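Long-range contacts in transcriptional regulator (NtrC family) (Aquifex aeolicus, PDB 3DZD), which activates sigma54-dependent transcription, probably by coupling ATP hydrolysis in its AAA+ domain to remodelling of the polymerase, under control of a receiver domain: residues A30-R34 with M54-G59; E130-E134 with L310-Y314; G159-T163 with K344-R348. One frame throughout, in Å; residues are numbered along the deposited sequence.

Contact 1 (A30-R34 with M54-G59); sequences AKTLR and MPDGDG
In this CheY-like receiver domain the start of helix 33-42 meets the Met-Pro-Asp-Gly-Asp-Gly loop that follows strand 47-51, the third along the chain; as in other such receivers, this loop probably lies near the phosphorylation site. Ala30 ends edge strand 26-30 in extended form, bonded through its backbone to the neighbouring strand 2-6. Lys31 turns the chain, its CA-to-CB bond pointing away from the loop, while its O lies 3.3 Å from CE of Met54, a selenomethionine whose all-m side chain folds towards the helix start. Thr32, still extended, is the N-cap: its p rotamer carries OG1 to the backbone N of Glu35. Its CA sits 3.4 Å from CE of Met54. Leu33 opens the helix and points its side chain into the loop, with CA 6.0 Å from CA of Asp56 and CD2 3.6 Å from C of Gly57. Arg34 follows in helical conformation, its side chain extended outward.

Opposite, Met54 to Gly57 form a type I beta turn. Gly57, at phi 151° and psi 173°, leaves room for Leu33; a CB there would strike CD2 of Leu33. Asp56, chi1 p, presents both carboxylate oxygens, one to each of the first two helical N atoms. The loop thereby supplements the cap: Leu33 N donates to Asp56 OD1 at 2.8 Å, and Arg34 N to Asp56 OD2 at 3.2 Å.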
# COMPACT_ATOMS: atom_id res chain seq x y z
N ALA A 30 19.51 -6.65 29.19
CA ALA A 30 20.18 -5.58 29.92
C ALA A 30 19.66 -5.56 31.35
O ALA A 30 18.46 -5.60 31.58
CB ALA A 30 19.95 -4.25 29.25
N LYS A 31 20.57 -5.49 32.31
CA LYS A 31 20.20 -5.61 33.71
C LYS A 31 20.08 -4.25 34.40
O LYS A 31 19.64 -4.16 35.55
CB LYS A 31 21.19 -6.51 34.44
CG LYS A 31 21.30 -7.90 33.84
CD LYS A 31 22.51 -8.66 34.38
CE LYS A 31 22.68 -10.01 33.70
NZ LYS A 31 23.88 -10.75 34.20
N THR A 32 20.45 -3.20 33.69
CA THR A 32 20.34 -1.84 34.20
C THR A 32 19.94 -0.91 33.07
O THR A 32 20.11 -1.25 31.89
CB THR A 32 21.67 -1.35 34.78
OG1 THR A 32 22.69 -1.48 33.78
CG2 THR A 32 22.07 -2.16 36.00
N LEU A 33 19.39 0.25 33.40
CA LEU A 33 19.11 1.25 32.39
C LEU A 33 20.39 1.68 31.68
O LEU A 33 20.37 2.01 30.50
CB LEU A 33 18.39 2.45 32.99
CG LEU A 33 16.87 2.45 32.78
CD1 LEU A 33 16.33 1.04 32.82
CD2 LEU A 33 16.18 3.33 33.80
N ARG A 34 21.49 1.65 32.42
CA ARG A 34 22.79 2.01 31.85
C ARG A 34 23.17 1.03 30.74
O ARG A 34 23.42 1.44 29.61
CB ARG A 34 23.86 2.02 32.93
CG ARG A 34 25.23 2.43 32.43
CD ARG A 34 26.20 2.59 33.58
NE ARG A 34 27.56 2.89 33.15
CZ ARG A 34 28.08 4.12 33.13
NH1 ARG A 34 27.35 5.16 33.50
NH2 ARG A 34 29.33 4.30 32.72
N MSE A 54 13.33 0.04 37.53
CA MSE A 54 14.73 -0.31 37.32
C MSE A 54 15.57 0.40 38.38
O MSE A 54 15.19 1.46 38.87
CB MSE A 54 15.17 0.11 35.91
CG MSE A 54 14.52 -0.70 34.80
SE MSE A 54 15.12 -2.56 34.84
CE MSE A 54 17.04 -2.31 34.70
N PRO A 55 16.72 -0.19 38.73
CA PRO A 55 17.59 0.39 39.77
C PRO A 55 18.03 1.82 39.45
O PRO A 55 17.75 2.72 40.24
CB PRO A 55 18.80 -0.55 39.77
CG PRO A 55 18.31 -1.82 39.20
CD PRO A 55 17.28 -1.44 38.18
N ASP A 56 18.69 2.02 38.32
CA ASP A 56 19.32 3.30 38.00
C ASP A 56 18.46 4.27 37.18
O ASP A 56 18.96 4.93 36.27
CB ASP A 56 20.67 3.08 37.31
CG ASP A 56 20.60 2.06 36.17
OD1 ASP A 56 19.48 1.63 35.82
OD2 ASP A 56 21.66 1.68 35.64
N GLY A 57 17.18 4.37 37.51
CA GLY A 57 16.30 5.31 36.83
C GLY A 57 14.84 4.90 36.77
O GLY A 57 14.47 3.78 37.15
N ASP A 58 14.00 5.80 36.29
CA ASP A 58 12.58 5.53 36.16
C ASP A 58 12.29 4.75 34.87
O ASP A 58 12.36 5.31 33.77
CB ASP A 58 11.79 6.84 36.17
CG ASP A 58 10.31 6.63 36.41
OD1 ASP A 58 9.88 5.47 36.49
OD2 ASP A 58 9.58 7.64 36.51
N GLY A 59 11.98 3.47 35.02
CA GLY A 59 11.70 2.60 33.89
C GLY A 59 10.70 3.16 32.90
O GLY A 59 10.89 3.04 31.69

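Contact 2 (E130-E134 with L310-Y314); sequences EFVGE and LLAEY. With ADP (adenosine-5'-diphosphate), chain C.
This is an apolar contact between the central AAA+ ATPase domain and its helical lid, at the adenine end of the nucleotide pocket. Residues 130-134 form a loop ahead of helix 136-149 and run past helix 307-322 of the lid. Val132 and Leu311 are in register, CA atoms 6.4 Å apart, the end of Leu311 bending in; Gly133 CA and Leu310 CA are 6.8 Å apart. Val132, chi1 t, puts CB 3.7 Å from Leu311 CD2 and CG1 3.9 Å from Leu310 CB, and its CG2 makes a CH-pi contact 4.1 Å from the centroid of the Tyr314 ring. Tyr314, chi1 t, reaches on to Glu130, OH to CG 3.0 Å. Beyond Val132, CG of Glu134 touches Leu310 CD1 at 3.7 Å. Leu311 CD2 also lies 3.6 Å from ADP N1, so loop and lid together enclose the base. The backbone of Val132 reads its edge: N donates to ADP N1 at 2.9 Å, and ADP N6 donates to Val132 O at 3.2 Å.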
# COMPACT_ATOMS: atom_id res chain seq x y z
N GLU A 130 2.30 15.73 -7.55
CA GLU A 130 2.62 16.87 -8.40
C GLU A 130 1.36 17.43 -9.03
O GLU A 130 0.63 16.72 -9.73
CB GLU A 130 3.61 16.45 -9.49
CG GLU A 130 4.84 15.73 -8.97
CD GLU A 130 5.92 16.68 -8.47
OE1 GLU A 130 5.78 17.91 -8.68
OE2 GLU A 130 6.91 16.20 -7.88
N PHE A 131 1.10 18.70 -8.79
CA PHE A 131 -0.05 19.36 -9.38
C PHE A 131 0.43 20.65 -10.00
O PHE A 131 0.40 21.70 -9.37
CB PHE A 131 -1.10 19.65 -8.31
CG PHE A 131 -2.37 20.19 -8.86
CD1 PHE A 131 -3.21 20.96 -8.07
CD2 PHE A 131 -2.73 19.94 -10.18
CE1 PHE A 131 -4.40 21.45 -8.57
CE2 PHE A 131 -3.91 20.43 -10.70
CZ PHE A 131 -4.74 21.20 -9.89
N VAL A 132 0.88 20.57 -11.24
CA VAL A 132 1.60 21.68 -11.85
C VAL A 132 0.68 22.68 -12.54
O VAL A 132 -0.25 22.29 -13.26
CB VAL A 132 2.66 21.16 -12.84
CG1 VAL A 132 3.32 22.33 -13.56
CG2 VAL A 132 3.68 20.33 -12.10
N GLY A 133 0.93 23.96 -12.31
CA GLY A 133 0.15 25.02 -12.91
C GLY A 133 0.18 26.31 -12.12
O GLY A 133 0.04 26.31 -10.89
N GLU A 134 0.35 27.42 -12.83
CA GLU A 134 0.37 28.74 -12.22
C GLU A 134 -0.70 29.69 -12.78
O GLU A 134 -0.81 30.82 -12.34
CB GLU A 134 1.76 29.37 -12.32
CG GLU A 134 2.87 28.61 -11.58
CD GLU A 134 2.63 28.50 -10.08
OE1 GLU A 134 2.24 29.52 -9.45
OE2 GLU A 134 2.82 27.39 -9.52
N LEU A 310 4.88 24.80 -18.68
CA LEU A 310 5.27 24.31 -17.36
C LEU A 310 5.16 22.80 -17.32
O LEU A 310 6.06 22.11 -16.86
CB LEU A 310 4.39 24.91 -16.25
CG LEU A 310 4.58 26.40 -15.98
CD1 LEU A 310 3.81 26.83 -14.74
CD2 LEU A 310 6.06 26.72 -15.81
N LEU A 311 4.04 22.30 -17.82
CA LEU A 311 3.76 20.89 -17.82
C LEU A 311 4.73 20.14 -18.74
O LEU A 311 5.23 19.06 -18.38
CB LEU A 311 2.31 20.65 -18.25
CG LEU A 311 1.30 21.00 -17.15
CD1 LEU A 311 -0.11 21.20 -17.70
CD2 LEU A 311 1.32 19.91 -16.07
N ALA A 312 5.00 20.72 -19.91
CA ALA A 312 5.92 20.11 -20.86
C ALA A 312 7.30 19.94 -20.24
O ALA A 312 7.93 18.89 -20.39
CB ALA A 312 6.01 20.95 -22.14
N GLU A 313 7.76 20.98 -19.56
CA GLU A 313 9.08 20.95 -18.94
C GLU A 313 9.10 19.93 -17.81
O GLU A 313 10.10 19.25 -17.60
CB GLU A 313 9.45 22.35 -18.43
CG GLU A 313 9.73 23.34 -19.56
CD GLU A 313 9.84 24.77 -19.08
OE1 GLU A 313 9.28 25.10 -18.00
OE2 GLU A 313 10.48 25.58 -19.78
N TYR A 314 7.99 19.83 -17.10
CA TYR A 314 7.87 18.89 -16.00
C TYR A 314 7.92 17.45 -16.52
O TYR A 314 8.56 16.58 -15.91
CB TYR A 314 6.57 19.15 -15.22
CG TYR A 314 6.10 18.03 -14.31
CD1 TYR A 314 6.56 17.92 -13.00
CD2 TYR A 314 5.17 17.11 -14.75
CE1 TYR A 314 6.12 16.91 -12.17
CE2 TYR A 314 4.73 16.10 -13.94
CZ TYR A 314 5.20 16.00 -12.65
OH TYR A 314 4.74 14.98 -11.86
PB ADP C . -8.45 12.83 -15.72
O1B ADP C . -8.39 12.21 -14.34
O2B ADP C . -9.19 11.99 -16.75
O3B ADP C . -8.92 14.25 -15.75
PA ADP C . -5.60 12.30 -15.61
O1A ADP C . -5.09 13.19 -14.52
O2A ADP C . -5.85 10.84 -15.26
O3A ADP C . -6.93 12.97 -16.26
O5' ADP C . -4.55 12.33 -16.83
C5' ADP C . -3.47 13.25 -16.83
C4' ADP C . -2.12 12.55 -16.78
O4' ADP C . -1.15 13.57 -16.62
C3' ADP C . -2.00 11.72 -15.52
O3' ADP C . -0.92 10.79 -15.69
C2' ADP C . -1.56 12.68 -14.45
O2' ADP C . -0.59 11.99 -13.66
C1' ADP C . -0.86 13.77 -15.23
N9 ADP C . -1.34 15.12 -14.84
C8 ADP C . -2.57 15.61 -15.09
N7 ADP C . -2.69 16.87 -14.64
C5 ADP C . -1.52 17.21 -14.09
C6 ADP C . -0.98 18.41 -13.41
N6 ADP C . -1.75 19.52 -13.24
N1 ADP C . 0.29 18.36 -12.97
C2 ADP C . 1.05 17.26 -13.14
N3 ADP C . 0.63 16.13 -13.74
C4 ADP C . -0.63 16.05 -14.22

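Contact 3 (G159-T163 with K344-R348); sequences GESGT and KGNVR. With ADP (adenosine-5'-diphosphate), chain C.
Residues 159-163 belong to the P-loop (Walker A) between strand 155-158 and helix 165-176, and pack on the lid at the start of helix 346-359. A type II turn runs from Glu160 to Thr163, with Gly162 at phi 68°; its CA is 4.7 Å from CA of Arg348, and a CB would hit Arg348 CB. Thr163, chi1 p, closes the turn through OG1 to Glu160 O at 2.8 Å. Asn346, chi1 m and chi2 -71°, turns ND2 to Glu160 OE1 (3.0 Å) and Ser161 O (3.1 Å), while its OD1 accepts from the backbone of Leu301; Glu160, m then t, extends to this amide and salt-bridges Arg302. Gly162 O accepts from Val347 N at 2.9 Å and weakly from Arg348 N at 3.5 Å. Arg348 runs t, t, then bends at chi3 p, laying one guanidinium face over Gly162 N; Ser161, chi1 m, has CB 3.2 Å from Arg348 NH2. Arg348 probably corresponds to the sensor II arginine of AAA+ proteins. Gly162 N donates to ADP O2B at 3.2 Å. Hydrogen bonds from backbone N atoms and the Asn346 side-chain amide thus tie lid to P-loop, consistent with a lid sensitive to the phosphates.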
# COMPACT_ATOMS: atom_id res chain seq x y z
N GLY A 159 -14.83 18.50 -15.56
CA GLY A 159 -13.71 18.84 -16.42
C GLY A 159 -13.65 17.89 -17.58
O GLY A 159 -14.19 16.79 -17.51
N GLU A 160 -12.99 18.32 -18.65
CA GLU A 160 -12.79 17.47 -19.81
C GLU A 160 -11.85 16.32 -19.48
O GLU A 160 -11.22 16.31 -18.41
CB GLU A 160 -12.23 18.28 -20.97
CG GLU A 160 -13.20 19.29 -21.55
CD GLU A 160 -12.67 19.94 -22.82
OE1 GLU A 160 -11.48 19.73 -23.14
OE2 GLU A 160 -13.45 20.67 -23.48
N SER A 161 -11.76 15.36 -20.39
CA SER A 161 -10.91 14.20 -20.18
C SER A 161 -9.46 14.62 -20.10
O SER A 161 -9.02 15.51 -20.83
CB SER A 161 -11.10 13.19 -21.29
OG SER A 161 -12.45 12.77 -21.36
N GLY A 162 -8.73 13.98 -19.19
CA GLY A 162 -7.32 14.25 -19.02
C GLY A 162 -6.97 15.62 -18.47
O GLY A 162 -5.90 16.13 -18.75
N THR A 163 -7.85 16.21 -17.67
CA THR A 163 -7.54 17.51 -17.06
C THR A 163 -7.01 17.43 -15.61
O THR A 163 -6.82 18.45 -14.96
CB THR A 163 -8.74 18.47 -17.08
OG1 THR A 163 -9.86 17.81 -16.52
CG2 THR A 163 -9.07 18.87 -18.50
N LYS A 344 -7.21 18.53 -27.38
CA LYS A 344 -8.52 17.93 -27.11
C LYS A 344 -8.43 16.83 -26.05
O LYS A 344 -9.39 16.57 -25.33
CB LYS A 344 -9.16 17.39 -28.39
CG LYS A 344 -10.52 16.77 -28.16
CD LYS A 344 -11.23 16.44 -29.46
CE LYS A 344 -12.67 15.99 -29.20
NZ LYS A 344 -13.37 15.63 -30.46
N GLY A 345 -7.27 16.19 -25.97
CA GLY A 345 -7.00 15.22 -24.93
C GLY A 345 -6.31 15.84 -23.72
O GLY A 345 -5.92 15.13 -22.78
N ASN A 346 -6.15 17.15 -23.75
CA ASN A 346 -5.63 17.88 -22.61
C ASN A 346 -4.28 17.38 -22.08
O ASN A 346 -3.36 17.17 -22.86
CB ASN A 346 -6.69 17.93 -21.52
CG ASN A 346 -7.86 18.81 -21.92
OD1 ASN A 346 -7.72 20.03 -21.96
ND2 ASN A 346 -9.01 18.21 -22.25
N VAL A 347 -4.15 17.20 -20.77
CA VAL A 347 -2.84 16.92 -20.17
C VAL A 347 -2.42 15.50 -20.53
O VAL A 347 -1.23 15.20 -20.68
CB VAL A 347 -2.86 17.09 -18.64
CG1 VAL A 347 -1.51 16.73 -18.04
CG2 VAL A 347 -3.25 18.50 -18.26
N ARG A 348 -3.41 14.64 -20.67
CA ARG A 348 -3.17 13.26 -21.03
C ARG A 348 -2.51 13.21 -22.41
O ARG A 348 -1.55 12.48 -22.63
CB ARG A 348 -4.50 12.51 -21.01
CG ARG A 348 -4.41 11.03 -21.19
CD ARG A 348 -5.70 10.43 -20.70
NE ARG A 348 -6.79 10.70 -21.63
CZ ARG A 348 -8.08 10.63 -21.30
NH1 ARG A 348 -8.43 10.31 -20.06
NH2 ARG A 348 -9.01 10.88 -22.21
PB ADP C . -8.45 12.83 -15.72
O1B ADP C . -8.39 12.21 -14.34
O2B ADP C . -9.19 11.99 -16.75
O3B ADP C . -8.92 14.25 -15.75
PA ADP C . -5.60 12.30 -15.61
O1A ADP C . -5.09 13.19 -14.52
O2A ADP C . -5.85 10.84 -15.26
O3A ADP C . -6.93 12.97 -16.26
O5' ADP C . -4.55 12.33 -16.83
C5' ADP C . -3.47 13.25 -16.83
C4' ADP C . -2.12 12.55 -16.78
O4' ADP C . -1.15 13.57 -16.62
C3' ADP C . -2.00 11.72 -15.52
O3' ADP C . -0.92 10.79 -15.69
C2' ADP C . -1.56 12.68 -14.45
O2' ADP C . -0.59 11.99 -13.66
C1' ADP C . -0.86 13.77 -15.23
N9 ADP C . -1.34 15.12 -14.84
C8 ADP C . -2.57 15.61 -15.09
N7 ADP C . -2.69 16.87 -14.64
C5 ADP C . -1.52 17.21 -14.09
C6 ADP C . -0.98 18.41 -13.41
N6 ADP C . -1.75 19.52 -13.24
N1 ADP C . 0.29 18.36 -12.97
C2 ADP C . 1.05 17.26 -13.14
N3 ADP C . 0.63 16.13 -13.74
C4 ADP C . -0.63 16.05 -14.22
O HOH W 1 -12.22 10.11 -22.35

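Overall arrangement
Contact 1 closes within the receiver domain before the chain reaches the ATPase, and it lies far off: its centre is 56 Å from that of contact 2 and 63 Å from that of contact 3, with nearest atoms about 42 and 52 Å away. Contacts 2 and 3 are interleaved along the sequence, 130-134, 159-163, 310-314 and 344-348, each joining the AAA+ core to the lid. Their centres are 14 Å apart, and they meet where Leu311 CD1 packs 4.2 Å from Val347 CG2, between helices 307-322 and 346-359. ADP bridges them, its base mainly at contact 2, its phosphates at contact 3. Any effect of the receiver on the nucleotide site would probably be indirect.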